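Local atomic coordinates of uncharacterized protein (Leishmania major, PDB entry 2B4W), a protein that is of unknown function but belongs to a family of the beta-fructosidase clan, consistent with a carbohydrate-linked role that remains unproven. Residues 32-37 with 43-48; 67-72 with 288-293. All coordinates share one frame; numbering follows the deposited sequence.

Interaction 1: residues 32-37 with 43-48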
ATOM      1  N   ASN A  32       0.166   5.811   6.735  1.00 19.99           N
ATOM      2  CA  ASN A  32       0.519   5.135   5.505  1.00 27.73           C
ATOM      3  C   ASN A  32       1.359   3.884   5.774  1.00 30.32           C
ATOM      4  O   ASN A  32       2.511   3.743   5.374  1.00 24.42           O
ATOM      5  CB  ASN A  32       1.245   6.105   4.583  1.00 19.94           C
ATOM      6  CG  ASN A  32       0.349   7.251   4.152  1.00 24.60           C
ATOM      7  OD1 ASN A  32      -0.848   7.296   4.434  1.00 20.16           O
ATOM      8  ND2 ASN A  32       0.948   8.194   3.438  1.00 23.84           N
ATOM      9  N   CYS A  33       0.735   2.957   6.484  1.00 13.39           N
ATOM     10  CA  CYS A  33       1.412   1.725   6.897  1.00 10.49           C
ATOM     11  C   CYS A  33       1.584   0.785   5.718  1.00 15.82           C
ATOM     12  O   CYS A  33       0.972   0.969   4.661  1.00 17.71           O
ATOM     13  CB  CYS A  33       0.580   1.072   7.990  1.00 20.68           C
ATOM     14  SG  CYS A  33       0.583   2.010   9.553  1.00 23.31           S
ATOM     15  N   SER A  34       2.397  -0.256   5.915  1.00 14.48           N
ATOM     16  CA  SER A  34       2.349  -1.374   4.984  1.00  9.37           C
ATOM     17  C   SER A  34       1.045  -2.141   5.177  1.00 12.47           C
ATOM     18  O   SER A  34       0.299  -1.908   6.140  1.00 17.76           O
ATOM     19  CB  SER A  34       3.495  -2.356   5.179  1.00 13.11           C
ATOM     20  OG  SER A  34       3.503  -2.892   6.470  1.00 13.83           O
ATOM     21  N   VAL A  35       0.776  -3.107   4.303  1.00 20.01           N
ATOM     22  CA  VAL A  35      -0.337  -4.010   4.678  1.00 14.31           C
ATOM     23  C   VAL A  35       0.089  -4.797   5.884  1.00 16.27           C
ATOM     24  O   VAL A  35       1.288  -5.085   6.065  1.00 19.88           O
ATOM     25  CB  VAL A  35      -0.696  -4.939   3.508  1.00 18.60           C
ATOM     26  CG1 VAL A  35       0.483  -5.838   3.208  1.00 23.30           C
ATOM     27  CG2 VAL A  35      -1.914  -5.760   3.855  1.00 24.87           C
ATOM     28  N   PRO A  36      -0.761  -5.198   6.816  1.00 17.55           N
ATOM     29  CA  PRO A  36      -0.253  -6.116   7.841  1.00 15.98           C
ATOM     30  C   PRO A  36       0.281  -7.422   7.271  1.00 18.23           C
ATOM     31  O   PRO A  36      -0.017  -7.807   6.142  1.00 22.47           O
ATOM     32  CB  PRO A  36      -1.512  -6.395   8.689  1.00 18.87           C
ATOM     33  CG  PRO A  36      -2.270  -5.105   8.530  1.00 15.67           C
ATOM     34  CD  PRO A  36      -2.167  -4.842   7.044  1.00 20.71           C
ATOM     35  N   PHE A  37       1.072  -8.141   8.077  1.00 17.20           N
ATOM     36  CA  PHE A  37       1.667  -9.403   7.628  1.00 14.01           C
ATOM     37  C   PHE A  37       1.847 -10.252   8.881  1.00 24.90           C
ATOM     38  O   PHE A  37       1.558  -9.722   9.957  1.00 20.18           O
ATOM     39  CB  PHE A  37       3.007  -9.245   6.915  1.00 16.85           C
ATOM     40  CG  PHE A  37       4.106  -8.597   7.753  1.00 18.79           C
ATOM     41  CD1 PHE A  37       4.187  -7.221   7.919  1.00 16.19           C
ATOM     42  CD2 PHE A  37       5.059  -9.376   8.372  1.00 20.76           C
ATOM     43  CE1 PHE A  37       5.202  -6.661   8.682  1.00 13.68           C
ATOM     44  CE2 PHE A  37       6.080  -8.843   9.127  1.00 21.87           C
ATOM     45  CZ  PHE A  37       6.157  -7.466   9.281  1.00 19.23           C
ATOM     46  N   THR A  43       0.962 -11.062  14.189  1.00 18.13           N
ATOM     47  CA  THR A  43       0.576 -10.067  13.217  1.00 21.25           C
ATOM     48  C   THR A  43       1.468  -8.839  13.474  1.00 27.34           C
ATOM     49  O   THR A  43       1.671  -8.453  14.625  1.00 20.96           O
ATOM     50  CB  THR A  43      -0.905  -9.723  13.334  1.00 20.23           C
ATOM     51  OG1 THR A  43      -1.697 -10.856  12.966  1.00 25.14           O
ATOM     52  CG2 THR A  43      -1.302  -8.598  12.379  1.00 24.19           C
ATOM     53  N   HIS A  44       2.014  -8.296  12.412  1.00 26.84           N
ATOM     54  CA  HIS A  44       2.917  -7.151  12.438  1.00 18.81           C
ATOM     55  C   HIS A  44       2.484  -6.144  11.365  1.00 21.64           C
ATOM     56  O   HIS A  44       1.674  -6.402  10.471  1.00 20.16           O
ATOM     57  CB  HIS A  44       4.343  -7.540  12.170  1.00 13.92           C
ATOM     58  CG  HIS A  44       5.057  -8.352  13.187  1.00 27.11           C
ATOM     59  ND1 HIS A  44       4.926  -9.717  13.275  1.00 23.31           N
ATOM     60  CD2 HIS A  44       5.936  -7.982  14.160  1.00 29.34           C
ATOM     61  CE1 HIS A  44       5.694 -10.139  14.267  1.00 20.70           C
ATOM     62  NE2 HIS A  44       6.323  -9.119  14.834  1.00 23.69           N
ATOM     63  N   ILE A  45       3.046  -4.951  11.504  1.00 15.97           N
ATOM     64  CA  ILE A  45       2.818  -3.894  10.530  1.00 10.54           C
ATOM     65  C   ILE A  45       4.007  -2.917  10.553  1.00 10.46           C
ATOM     66  O   ILE A  45       4.546  -2.659  11.628  1.00 23.13           O
ATOM     67  CB  ILE A  45       1.494  -3.157  10.745  1.00 16.92           C
ATOM     68  CG1 ILE A  45       1.064  -2.434   9.483  1.00 12.70           C
ATOM     69  CG2 ILE A  45       1.521  -2.202  11.930  1.00 24.01           C
ATOM     70  CD1 ILE A  45      -0.311  -1.811   9.470  1.00 18.41           C
ATOM     71  N   TYR A  46       4.402  -2.442   9.372  1.00 14.73           N
ATOM     72  CA  TYR A  46       5.333  -1.317   9.315  1.00 14.54           C
ATOM     73  C   TYR A  46       4.535  -0.019   9.235  1.00 20.68           C
ATOM     74  O   TYR A  46       3.549   0.056   8.501  1.00 21.43           O
ATOM     75  CB  TYR A  46       6.262  -1.362   8.104  1.00 19.12           C
ATOM     76  CG  TYR A  46       7.211  -2.526   8.097  1.00 16.33           C
ATOM     77  CD1 TYR A  46       8.387  -2.530   8.839  1.00 17.82           C
ATOM     78  CD2 TYR A  46       6.905  -3.630   7.313  1.00 15.41           C
ATOM     79  CE1 TYR A  46       9.253  -3.617   8.817  1.00 24.90           C
ATOM     80  CE2 TYR A  46       7.755  -4.706   7.290  1.00 12.37           C
ATOM     81  CZ  TYR A  46       8.919  -4.699   8.034  1.00 17.86           C
ATOM     82  OH  TYR A  46       9.705  -5.812   7.952  1.00 26.00           O
ATOM     83  N   GLY A  47       4.964   0.997   9.962  1.00 23.67           N
ATOM     84  CA  GLY A  47       4.320   2.295   9.908  1.00 21.16           C
ATOM     85  C   GLY A  47       5.311   3.416   9.622  1.00 22.17           C
ATOM     86  O   GLY A  47       6.501   3.365   9.940  1.00 17.95           O
ATOM     87  N   ARG A  48       4.748   4.439   9.000  1.00 19.16           N
ATOM     88  CA  ARG A  48       5.466   5.690   8.766  1.00 22.33           C
ATOM     89  C   ARG A  48       5.220   6.567   9.980  1.00 18.93           C
ATOM     90  O   ARG A  48       4.053   6.821  10.328  1.00 29.13           O
ATOM     91  CB  ARG A  48       5.030   6.326   7.467  1.00 22.40           C
ATOM     92  CG  ARG A  48       5.369   7.759   7.186  1.00 33.30           C
ATOM     93  CD  ARG A  48       4.580   8.339   6.000  1.00 30.98           C
ATOM     94  NE  ARG A  48       5.115   9.622   5.636  1.00 37.52           N
ATOM     95  CZ  ARG A  48       5.073  10.368   4.577  1.00 33.52           C
ATOM     96  NH1 ARG A  48       4.420  10.085   3.473  1.00 23.91           N
ATOM     97  NH2 ARG A  48       5.744  11.529   4.614  1.00 22.17           N
TER

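Interaction 2: residues 67-72 with 288-293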
ATOM      1  N   GLY A  67      -2.908  -6.342  20.669  1.00 22.41           N
ATOM      2  CA  GLY A  67      -4.334  -6.313  21.003  1.00 19.66           C
ATOM      3  C   GLY A  67      -5.150  -6.091  19.747  1.00 24.68           C
ATOM      4  O   GLY A  67      -4.574  -5.834  18.688  1.00 22.97           O
ATOM      5  N   LYS A  68      -6.468  -6.142  19.813  1.00 30.70           N
ATOM      6  CA  LYS A  68      -7.295  -5.916  18.632  1.00 28.76           C
ATOM      7  C   LYS A  68      -7.086  -4.497  18.130  1.00 20.70           C
ATOM      8  O   LYS A  68      -7.352  -3.573  18.898  1.00 21.76           O
ATOM      9  CB  LYS A  68      -8.775  -6.172  18.945  1.00 34.10           C
ATOM     10  CG  LYS A  68      -9.635  -6.315  17.693  1.00 34.40           C
ATOM     11  CD  LYS A  68     -11.014  -5.719  17.867  1.00 32.10           C
ATOM     12  CE  LYS A  68     -11.944  -5.993  16.700  1.00 29.27           C
ATOM     13  NZ  LYS A  68     -13.379  -5.747  17.030  1.00 51.53           N
ATOM     14  N   ASP A  69      -6.601  -4.315  16.906  1.00 27.03           N
ATOM     15  CA  ASP A  69      -6.284  -3.007  16.318  1.00 19.86           C
ATOM     16  C   ASP A  69      -5.327  -2.183  17.179  1.00 10.64           C
ATOM     17  O   ASP A  69      -5.290  -0.955  17.155  1.00 18.88           O
ATOM     18  CB  ASP A  69      -7.581  -2.252  16.012  1.00 25.82           C
ATOM     19  CG  ASP A  69      -8.486  -3.038  15.081  1.00 27.52           C
ATOM     20  OD1 ASP A  69      -8.037  -3.514  14.014  1.00 18.99           O
ATOM     21  OD2 ASP A  69      -9.686  -3.191  15.392  1.00 23.44           O
ATOM     22  N   GLU A  70      -4.458  -2.865  17.928  1.00 21.07           N
ATOM     23  CA  GLU A  70      -3.413  -2.302  18.753  1.00 18.90           C
ATOM     24  C   GLU A  70      -2.046  -2.915  18.435  1.00 20.80           C
ATOM     25  O   GLU A  70      -1.805  -4.122  18.407  1.00 19.69           O
ATOM     26  CB  GLU A  70      -3.677  -2.494  20.248  1.00 25.19           C
ATOM     27  CG  GLU A  70      -2.513  -1.947  21.094  1.00 31.54           C
ATOM     28  CD  GLU A  70      -2.699  -2.375  22.544  1.00 38.76           C
ATOM     29  OE1 GLU A  70      -3.674  -1.910  23.166  1.00 35.49           O
ATOM     30  OE2 GLU A  70      -1.905  -3.175  23.068  1.00 28.99           O
ATOM     31  N   PHE A  71      -1.103  -2.018  18.184  1.00 27.50           N
ATOM     32  CA  PHE A  71       0.219  -2.301  17.660  1.00 24.53           C
ATOM     33  C   PHE A  71       1.308  -1.617  18.464  1.00 25.64           C
ATOM     34  O   PHE A  71       1.291  -0.400  18.681  1.00 23.48           O
ATOM     35  CB  PHE A  71       0.249  -1.873  16.175  1.00 16.07           C
ATOM     36  CG  PHE A  71      -0.487  -2.878  15.287  1.00 11.40           C
ATOM     37  CD1 PHE A  71       0.213  -3.956  14.783  1.00 25.59           C
ATOM     38  CD2 PHE A  71      -1.819  -2.719  14.988  1.00 17.79           C
ATOM     39  CE1 PHE A  71      -0.432  -4.889  13.993  1.00 27.48           C
ATOM     40  CE2 PHE A  71      -2.484  -3.638  14.194  1.00 19.86           C
ATOM     41  CZ  PHE A  71      -1.774  -4.709  13.702  1.00 25.30           C
ATOM     42  N   THR A  72       2.291  -2.399  18.922  1.00 20.95           N
ATOM     43  CA  THR A  72       3.376  -1.801  19.698  1.00 26.60           C
ATOM     44  C   THR A  72       4.706  -1.853  18.956  1.00 31.95           C
ATOM     45  O   THR A  72       5.129  -2.842  18.362  1.00 22.46           O
ATOM     46  CB  THR A  72       3.549  -2.472  21.071  1.00 22.52           C
ATOM     47  OG1 THR A  72       2.392  -2.255  21.865  1.00 27.31           O
ATOM     48  CG2 THR A  72       4.664  -1.823  21.860  1.00 15.94           C
ATOM     49  N   GLU A 288      -3.836   5.705  10.972  1.00 21.13           N
ATOM     50  CA  GLU A 288      -4.019   4.473  10.203  1.00 20.74           C
ATOM     51  C   GLU A 288      -5.400   3.916  10.533  1.00 17.23           C
ATOM     52  O   GLU A 288      -5.720   3.769  11.706  1.00 18.85           O
ATOM     53  CB  GLU A 288      -2.898   3.476  10.492  1.00 19.95           C
ATOM     54  CG  GLU A 288      -2.781   2.254   9.615  1.00 21.37           C
ATOM     55  CD  GLU A 288      -2.482   2.445   8.152  1.00 27.24           C
ATOM     56  OE1 GLU A 288      -1.919   3.497   7.761  1.00 21.49           O
ATOM     57  OE2 GLU A 288      -2.789   1.519   7.340  1.00 17.51           O
ATOM     58  N   GLY A 289      -6.187   3.629   9.495  1.00 19.83           N
ATOM     59  CA  GLY A 289      -7.504   3.093   9.744  1.00 23.97           C
ATOM     60  C   GLY A 289      -7.677   1.693   9.177  1.00 29.92           C
ATOM     61  O   GLY A 289      -6.923   1.214   8.323  1.00 20.91           O
ATOM     62  N   ARG A 290      -8.712   1.022   9.673  1.00 22.23           N
ATOM     63  CA  ARG A 290      -9.196  -0.242   9.154  1.00 20.24           C
ATOM     64  C   ARG A 290     -10.726  -0.205   9.036  1.00 27.86           C
ATOM     65  O   ARG A 290     -11.407   0.113  10.017  1.00 21.27           O
ATOM     66  CB  ARG A 290      -8.768  -1.402  10.055  1.00 16.47           C
ATOM     67  CG  ARG A 290      -9.439  -2.723   9.710  1.00 20.83           C
ATOM     68  CD  ARG A 290      -9.135  -3.818  10.682  1.00 14.31           C
ATOM     69  NE  ARG A 290      -9.814  -3.767  11.961  1.00 21.64           N
ATOM     70  CZ  ARG A 290     -11.097  -4.041  12.181  1.00 21.30           C
ATOM     71  NH1 ARG A 290     -11.939  -4.394  11.228  1.00 22.34           N
ATOM     72  NH2 ARG A 290     -11.608  -3.959  13.409  1.00 24.83           N
ATOM     73  N   ILE A 291     -11.225  -0.539   7.853  1.00 22.43           N
ATOM     74  CA  ILE A 291     -12.641  -0.739   7.605  1.00 23.51           C
ATOM     75  C   ILE A 291     -12.804  -2.148   7.009  1.00 24.78           C
ATOM     76  O   ILE A 291     -11.903  -2.577   6.276  1.00 22.92           O
ATOM     77  CB  ILE A 291     -13.312   0.269   6.653  1.00 17.76           C
ATOM     78  CG1 ILE A 291     -12.659   0.367   5.282  1.00 14.30           C
ATOM     79  CG2 ILE A 291     -13.444   1.619   7.376  1.00 17.77           C
ATOM     80  CD1 ILE A 291     -13.270   1.309   4.251  1.00 17.40           C
ATOM     81  N   THR A 292     -13.916  -2.768   7.360  1.00 19.95           N
ATOM     82  CA  THR A 292     -14.307  -4.095   6.860  1.00 18.95           C
ATOM     83  C   THR A 292     -15.345  -3.856   5.770  1.00 21.66           C
ATOM     84  O   THR A 292     -16.347  -3.193   6.000  1.00 21.49           O
ATOM     85  CB  THR A 292     -14.819  -4.985   7.997  1.00 23.70           C
ATOM     86  OG1 THR A 292     -13.801  -5.113   9.007  1.00 23.89           O
ATOM     87  CG2 THR A 292     -15.127  -6.386   7.504  1.00 24.61           C
ATOM     88  N   ILE A 293     -15.062  -4.386   4.592  1.00 18.70           N
ATOM     89  CA  ILE A 293     -15.745  -4.198   3.344  1.00 18.14           C
ATOM     90  C   ILE A 293     -15.877  -5.522   2.583  1.00 19.20           C
ATOM     91  O   ILE A 293     -15.216  -6.502   2.903  1.00 18.31           O
ATOM     92  CB  ILE A 293     -14.990  -3.166   2.493  1.00 22.87           C
ATOM     93  CG1 ILE A 293     -13.554  -3.534   2.144  1.00 19.00           C
ATOM     94  CG2 ILE A 293     -14.988  -1.806   3.186  1.00 20.79           C
ATOM     95  CD1 ILE A 293     -13.020  -2.810   0.926  1.00 17.86           C
TER
HETATM   96  O   HOH W   1     -13.812  -4.133  15.058  1.00 24.04           O

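Interaction 1: residues 32-37 with 43-48
Phe37 and His44 form an antiparallel hydrogen-bonded pair, with Phe37 N to His44 O at 3.0 Å and His44 N to Phe37 O at 2.9 Å; segments 32-37 and 43-48 run roughly antiparallel, 158° apart. Residues 32-36 are irregular, yet Ser34 N still donates to Tyr46 O (2.8 Å). Ser34 OG sits between its own backbone N and carbonyl carbon (chi1 59°), from where it accepts from Tyr46 N (3.1 Å from Ser34 OG) and donates to Val35 O, which it meets from above the carbonyl plane. One hydroxyl thus bridges the irregular chain and the strand edge. The motif is a beta hairpin whose first arm is interrupted between strands 29-31 and 37-39, while 42-50 runs unbroken and pairs along its other edge with 59-67. On one face Phe37, His44 and Tyr46 make an aromatic cluster. His44 CB lies over the face of the Phe37 ring, 3.8 Å from its centroid. The Phe37 and Tyr46 planes are 21° apart and offset, overlapping little, with Phe37 CE1 against Tyr46 CE2. Tyr46 OH is hydrogen-bonded to Pro119 O. Ile45 extends CD1 tightly against Cys33 CB (3.4 Å) and also reaches Pro36 CG. At the far end the Asn32 and Arg48 side chains run alongside each other; Asp83 OD1 takes a hydrogen bond from Asn32 ND2 and a salt bridge from Arg48 NH1.

Interaction 2: residues 67-72 with 288-293
Arg290 holds CG anti to the backbone N (chi1 170°), then bends at chi3 (76°), which turns its guanidinium edge to Asp69; the carboxylate, with CG beside its own backbone N, comes to meet it. The two side chains cross at about a right angle, but their flat groups lie within 20° of coplanar. The grip is side-on and bidentate: NE of Arg290 reaches OD1 of Asp69 at 2.7 Å, on its syn side but out of the carboxylate plane, while NH2 of Arg290 reaches OD2 of Asp69 at 2.9 Å. The second bond is the straighter, using the syn lone pair of OD2. Asp69 stands in the type II turn from Gly67 to Glu70, where strand 59-67 turns back into 70-73. Strand 16-23 runs between 70-73 and 287-293, and the salt bridge spans it, with the CA atoms of Asp69 and Arg290 8.2 Å apart. One water accepts from Lys68 NZ at 2.6 Å and from Arg290 NH2 at 2.8 Å, linking two like-charged groups. Arg290 NH1 has salt bridges to Glu16 and Asp278. With three carboxylates around it, the guanidinium is fixed in rotation, and its positive charge is probably well compensated despite the nearby lysine.

Interactions 1 and 2 lie on the same side of the chain's centre, their own centres about 10 Å apart, and share one mixed sheet. In sequence, interaction 1 is complete before interaction 2 begins. Side by side across the sheet come 42-50, 59-67, 70-73, 16-23 and 287-293. Interaction 1 is local, whereas interaction 2 joins the turn at 67-70 to a strand more than 200 residues later. The two also touch directly: Glu288 OE1 probably accepts a hydrogen bond from Cys33 N (3.0 Å), a second early-to-late link, and Phe71 CD1 packs on Ile45 CG2 (3.6 Å). The sheets are consistent with a five-bladed beta-propeller, as in other members of the clan, with early and late strands sharing a sheet.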